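Local coordinates for XC6422 protein (Xanthomonas campestris, PDB 2FUK) that probably acts as a hydrolase, being a small serine alpha/beta-hydrolase that lacks the lid found over the active site of many relatives, at residues A[34-39]-A[214-219]; A[110-115]-A[133-138]. All blocks are in the same frame, centred on the assembly; numbering follows the deposited sequence.

Contact 1: A[34-39]-A[214-219]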
loop_
_atom_site.group_PDB
_atom_site.type_symbol
_atom_site.label_atom_id
_atom_site.label_comp_id
_atom_site.label_asym_id
_atom_site.label_seq_id
_atom_site.Cartn_x
_atom_site.Cartn_y
_atom_site.Cartn_z
ATOM N N ALA A 34 5.900 7.783 10.180
ATOM C CA ALA A 34 7.097 8.451 10.677
ATOM C C ALA A 34 8.020 8.799 9.511
ATOM O O ALA A 34 8.439 7.920 8.749
ATOM C CB ALA A 34 7.820 7.552 11.667
ATOM N N VAL A 35 8.335 10.083 9.378
ATOM C CA VAL A 35 9.194 10.553 8.296
ATOM C C VAL A 35 10.640 10.120 8.529
ATOM O O VAL A 35 11.123 10.087 9.666
ATOM C CB VAL A 35 9.149 12.087 8.189
ATOM C CG1 VAL A 35 9.778 12.706 9.427
ATOM C CG2 VAL A 35 9.850 12.538 6.915
ATOM N N GLN A 36 11.325 9.782 7.445
ATOM C CA GLN A 36 12.712 9.351 7.516
ATOM C C GLN A 36 13.593 10.410 6.876
ATOM O O GLN A 36 13.202 11.041 5.891
ATOM C CB GLN A 36 12.893 8.034 6.758
ATOM C CG GLN A 36 12.040 6.893 7.281
ATOM C CD GLN A 36 12.639 6.233 8.502
ATOM O OE1 GLN A 36 11.944 5.537 9.248
ATOM N NE2 GLN A 36 13.931 6.431 8.706
ATOM N N PRO A 37 14.799 10.611 7.422
ATOM C CA PRO A 37 15.750 11.595 6.900
ATOM C C PRO A 37 16.468 10.954 5.721
ATOM O O PRO A 37 17.695 10.913 5.668
ATOM C CB PRO A 37 16.670 11.830 8.091
ATOM C CG PRO A 37 16.736 10.477 8.721
ATOM C CD PRO A 37 15.311 9.974 8.650
ATOM N N VAL A 38 15.673 10.448 4.782
ATOM C CA VAL A 38 16.193 9.755 3.613
ATOM C C VAL A 38 15.443 10.131 2.346
ATOM O O VAL A 38 14.230 10.330 2.369
ATOM C CB VAL A 38 16.043 8.217 3.781
ATOM C CG1 VAL A 38 16.563 7.497 2.541
ATOM C CG2 VAL A 38 16.778 7.741 5.035
ATOM N N THR A 39 16.181 10.236 1.246
ATOM C CA THR A 39 15.594 10.511 -0.062
ATOM C C THR A 39 16.155 9.400 -0.936
ATOM O O THR A 39 17.358 9.128 -0.905
ATOM C CB THR A 39 16.025 11.877 -0.648
ATOM O OG1 THR A 39 15.469 12.942 0.133
ATOM C CG2 THR A 39 15.506 12.026 -2.080
ATOM N N ARG A 214 15.132 -2.869 8.620
ATOM C CA ARG A 214 16.174 -2.653 9.610
ATOM C C ARG A 214 17.234 -1.627 9.230
ATOM O O ARG A 214 18.105 -1.302 10.040
ATOM C CB ARG A 214 16.829 -3.990 9.968
ATOM C CG ARG A 214 15.952 -4.843 10.880
ATOM C CD ARG A 214 16.452 -6.277 10.975
ATOM N NE ARG A 214 15.635 -7.084 11.879
ATOM C CZ ARG A 214 15.680 -7.004 13.207
ATOM N NH1 ARG A 214 14.896 -7.784 13.948
ATOM N NH2 ARG A 214 16.504 -6.153 13.800
ATOM N N TRP A 215 17.177 -1.111 8.007
ATOM C CA TRP A 215 18.152 -0.109 7.599
ATOM C C TRP A 215 17.570 1.295 7.708
ATOM O O TRP A 215 18.240 2.276 7.402
ATOM C CB TRP A 215 18.644 -0.360 6.170
ATOM C CG TRP A 215 19.277 -1.706 5.980
ATOM C CD1 TRP A 215 19.910 -2.462 6.929
ATOM C CD2 TRP A 215 19.342 -2.459 4.761
ATOM N NE1 TRP A 215 20.358 -3.641 6.377
ATOM C CE2 TRP A 215 20.022 -3.663 5.047
ATOM C CE3 TRP A 215 18.888 -2.232 3.454
ATOM C CZ2 TRP A 215 20.260 -4.641 4.068
ATOM C CZ3 TRP A 215 19.126 -3.202 2.486
ATOM C CH2 TRP A 215 19.803 -4.390 2.799
ATOM N N LEU A 216 16.317 1.394 8.140
ATOM C CA LEU A 216 15.703 2.703 8.293
ATOM C C LEU A 216 16.430 3.428 9.420
ATOM O O LEU A 216 16.532 2.911 10.535
ATOM C CB LEU A 216 14.217 2.561 8.624
ATOM C CG LEU A 216 13.385 1.944 7.497
ATOM C CD1 LEU A 216 11.949 1.729 7.961
ATOM C CD2 LEU A 216 13.433 2.857 6.280
ATOM N N PRO A 217 16.962 4.629 9.143
ATOM C CA PRO A 217 17.673 5.364 10.196
ATOM C C PRO A 217 16.799 5.785 11.380
ATOM O O PRO A 217 17.294 5.896 12.504
ATOM C CB PRO A 217 18.295 6.545 9.441
ATOM C CG PRO A 217 17.384 6.732 8.268
ATOM C CD PRO A 217 17.047 5.333 7.851
ATOM N N ALA A 218 15.510 6.007 11.138
ATOM C CA ALA A 218 14.587 6.403 12.201
ATOM C C ALA A 218 13.587 5.291 12.517
ATOM O O ALA A 218 13.230 4.498 11.655
ATOM C CB ALA A 218 13.847 7.677 11.808
ATOM N N THR A 219 13.130 5.252 13.763
ATOM C CA THR A 219 12.193 4.234 14.214
ATOM C C THR A 219 10.768 4.510 13.744
ATOM O O THR A 219 10.177 5.528 14.105
ATOM C CB THR A 219 12.195 4.146 15.749
ATOM O OG1 THR A 219 13.533 3.907 16.211
ATOM C CG2 THR A 219 11.272 3.027 16.221
#

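Contact 2: A[110-115]-A[133-138]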
loop_
_atom_site.group_PDB
_atom_site.type_symbol
_atom_site.label_atom_id
_atom_site.label_comp_id
_atom_site.label_asym_id
_atom_site.label_seq_id
_atom_site.Cartn_x
_atom_site.Cartn_y
_atom_site.Cartn_z
ATOM N N THR A 110 20.621 17.311 4.909
ATOM C CA THR A 110 20.622 16.516 6.136
ATOM C C THR A 110 20.066 15.101 5.956
ATOM O O THR A 110 20.004 14.330 6.912
ATOM C CB THR A 110 19.855 17.211 7.297
ATOM O OG1 THR A 110 18.476 17.373 6.949
ATOM C CG2 THR A 110 20.470 18.569 7.605
ATOM N N ASP A 111 19.670 14.761 4.731
ATOM C CA ASP A 111 19.148 13.422 4.434
ATOM C C ASP A 111 20.280 12.522 3.983
ATOM O O ASP A 111 21.355 12.998 3.614
ATOM C CB ASP A 111 18.163 13.445 3.257
ATOM C CG ASP A 111 16.779 13.896 3.640
ATOM O OD1 ASP A 111 16.557 14.257 4.812
ATOM O OD2 ASP A 111 15.906 13.878 2.743
ATOM N N THR A 112 20.033 11.216 4.014
ATOM C CA THR A 112 21.012 10.272 3.492
ATOM C C THR A 112 20.413 9.835 2.156
ATOM O O THR A 112 19.229 10.074 1.887
ATOM C CB THR A 112 21.237 9.050 4.409
ATOM O OG1 THR A 112 19.985 8.554 4.892
ATOM C CG2 THR A 112 22.130 9.429 5.578
ATOM N N LEU A 113 21.219 9.203 1.317
ATOM C CA LEU A 113 20.741 8.794 0.007
ATOM C C LEU A 113 20.616 7.296 -0.238
ATOM O O LEU A 113 21.541 6.523 0.014
ATOM C CB LEU A 113 21.650 9.390 -1.066
ATOM C CG LEU A 113 21.294 9.061 -2.514
ATOM C CD1 LEU A 113 20.077 9.857 -2.940
ATOM C CD2 LEU A 113 22.482 9.392 -3.406
ATOM N N TRP A 114 19.455 6.897 -0.744
ATOM C CA TRP A 114 19.211 5.502 -1.087
ATOM C C TRP A 114 19.038 5.445 -2.602
ATOM O O TRP A 114 18.474 6.355 -3.197
ATOM C CB TRP A 114 17.934 4.991 -0.419
ATOM C CG TRP A 114 18.072 4.664 1.042
ATOM C CD1 TRP A 114 18.966 5.200 1.928
ATOM C CD2 TRP A 114 17.225 3.797 1.800
ATOM N NE1 TRP A 114 18.716 4.723 3.197
ATOM C CE2 TRP A 114 17.653 3.860 3.145
ATOM C CE3 TRP A 114 16.137 2.975 1.474
ATOM C CZ2 TRP A 114 17.030 3.130 4.168
ATOM C CZ3 TRP A 114 15.519 2.250 2.489
ATOM C CH2 TRP A 114 15.969 2.334 3.819
ATOM N N LEU A 115 19.541 4.383 -3.222
ATOM C CA LEU A 115 19.413 4.209 -4.662
ATOM C C LEU A 115 18.739 2.873 -4.930
ATOM O O LEU A 115 18.975 1.895 -4.223
ATOM C CB LEU A 115 20.788 4.228 -5.349
ATOM C CG LEU A 115 21.601 5.526 -5.362
ATOM C CD1 LEU A 115 22.911 5.297 -6.123
ATOM C CD2 LEU A 115 20.799 6.632 -6.022
ATOM N N GLU A 133 28.123 6.683 -3.498
ATOM C CA GLU A 133 28.132 6.221 -2.113
ATOM C C GLU A 133 26.788 6.260 -1.381
ATOM O O GLU A 133 26.635 6.942 -0.358
ATOM C CB GLU A 133 29.166 7.015 -1.314
ATOM C CG GLU A 133 30.562 6.995 -1.918
ATOM C CD GLU A 133 31.599 7.652 -1.022
ATOM O OE1 GLU A 133 32.641 8.106 -1.552
ATOM O OE2 GLU A 133 31.377 7.703 0.215
ATOM N N PRO A 134 25.791 5.524 -1.891
ATOM C CA PRO A 134 24.468 5.488 -1.259
ATOM C C PRO A 134 24.525 4.718 0.066
ATOM O O PRO A 134 25.397 3.868 0.265
ATOM C CB PRO A 134 23.615 4.779 -2.300
ATOM C CG PRO A 134 24.604 3.809 -2.917
ATOM C CD PRO A 134 25.810 4.702 -3.112
ATOM N N GLN A 135 23.597 5.019 0.964
ATOM C CA GLN A 135 23.540 4.344 2.255
ATOM C C GLN A 135 22.924 2.963 2.053
ATOM O O GLN A 135 23.291 2.001 2.729
ATOM C CB GLN A 135 22.713 5.181 3.241
ATOM C CG GLN A 135 22.356 4.496 4.559
ATOM C CD GLN A 135 21.778 5.474 5.581
ATOM O OE1 GLN A 135 22.484 5.940 6.492
ATOM N NE2 GLN A 135 20.494 5.805 5.424
ATOM N N VAL A 136 21.988 2.884 1.110
ATOM C CA VAL A 136 21.305 1.642 0.775
ATOM C C VAL A 136 21.148 1.543 -0.738
ATOM O O VAL A 136 20.872 2.544 -1.405
ATOM C CB VAL A 136 19.887 1.583 1.404
ATOM C CG1 VAL A 136 19.057 0.473 0.742
ATOM C CG2 VAL A 136 19.984 1.331 2.893
ATOM N N LEU A 137 21.340 0.339 -1.274
ATOM C CA LEU A 137 21.174 0.094 -2.705
ATOM C C LEU A 137 20.161 -1.030 -2.874
ATOM O O LEU A 137 20.251 -2.048 -2.193
ATOM C CB LEU A 137 22.491 -0.333 -3.350
ATOM C CG LEU A 137 22.424 -0.677 -4.844
ATOM C CD1 LEU A 137 22.095 0.571 -5.658
ATOM C CD2 LEU A 137 23.756 -1.261 -5.291
ATOM N N ILE A 138 19.194 -0.842 -3.769
ATOM C CA ILE A 138 18.190 -1.870 -4.021
ATOM C C ILE A 138 18.223 -2.215 -5.499
ATOM O O ILE A 138 18.081 -1.335 -6.347
ATOM C CB ILE A 138 16.779 -1.376 -3.655
ATOM C CG1 ILE A 138 16.719 -1.043 -2.166
ATOM C CG2 ILE A 138 15.748 -2.440 -4.000
ATOM C CD1 ILE A 138 15.546 -0.168 -1.796
#

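Contact 1: A[34-39]-A[214-219]
L216 meets the side chain of Q36 where the C-terminal tail, past helix 201-212, runs beside the loop leading into strand 38-43 of the alpha/beta-hydrolase sheet. From L216, CB packs against the amide end of Q36, and both methyls rest against the same amide. P217 carries the apolar packing on V38 and P37. Its CG presses on CG2 of V38 at 3.4 Å, tighter than ordinary van der Waals contact, the two side chains meeting at a slant; chi1 of 179° sets CG1 of V38 anti to the backbone N and leaves CG2 beside that N. The same CG lies 3.8 Å from CG of P37, and the rings pass one another, heading opposite ways. P37 itself centres an inverse gamma turn, closed by V38 N to Q36 O. At A218 the backbone N and O both approach the amide end of Q36, whose chain bends at chi2 (-81°), while CB comes within 4.2 Å of CD of P37. T219 then brings its carbonyl O to 3.9 Å from CB of A34. Beside the proline-valine packing, the amide of buried Q36 thus lies against L216, P217 and the A218 backbone; turned over, it could pair with both A218 N and A218 O.

Contact 2: A[110-115]-A[133-138]
L115 holds segment 133-138 through both of its backbone polar atoms, in the parallel pairing of a beta-alpha-beta unit whose strands 112-118 and 136-140 are linked by helix 120-132. Its N donates to V136 O at 2.9 Å, an almost straight bond with 170° at the hydrogen, and its O accepts from I138 N at 2.8 Å. Two residues earlier along the first strand, L113 O accepts from Q135 N at 2.7 Å, nearly in line with the carbonyl. L115 thus bridges to L137 in regular parallel register, whereas V136 N, buried here, finds no partner in the model. Two CA-H...O contacts, from W114 to V136 O and from L137 to L115 O, lie among these bonds. Beyond the pairing, strand 112-118 runs into a turn with the GxSxG pattern of a nucleophile elbow, probably presenting S119 ahead of helix 120-132, consistent with a serine hydrolase.

Around the backbone, the side chains sort onto two faces. V136 lies over one face of the W114 indole: its CB stands 3.5 Å from the centroid of the five-membered ring, only 9° off the normal, a CH-pi contact, and its CG2 is 3.4 Å from W114 CE2. Q135 comes to the edge of the same indole, its amide plane turned 71° from the ring and its end lying between W114 NE1 and T112 OG1. Helix 201-212 packs on this face, V212 touching both W114 and I138.

On the face of L115 and L137, helix 120-132 packs through L132 on L115 and through S125 and L126 on L137. There L115 lies roughly perpendicular to P134, with CG 3.7 Å from P134 CB. The CD1 methyl of L137 comes to rest 3.9 Å from CB of L115.

How the contacts relate
From the N terminus, after the two antiparallel strands 11-17 and 20-27, segment 34-39 leads into strand 38-43, and the chain later lays down strand 112-118 as its immediate neighbour. Contact 2 closes a short loop of 17 intervening residues, mostly helix 120-132, and adds strand 136-140 on the other side of 112-118. Contact 1 closes only when 214-219 returns, 174 residues after its first segment, so the short loop lies wholly within the long one. The two contacts, with centres 11 Å apart, meet directly: T39 OG1 probably hydrogen-bonds D111 OD2, and P37 O probably accepts from T112 N. Together they tie three adjacent strands to the C-terminal tail.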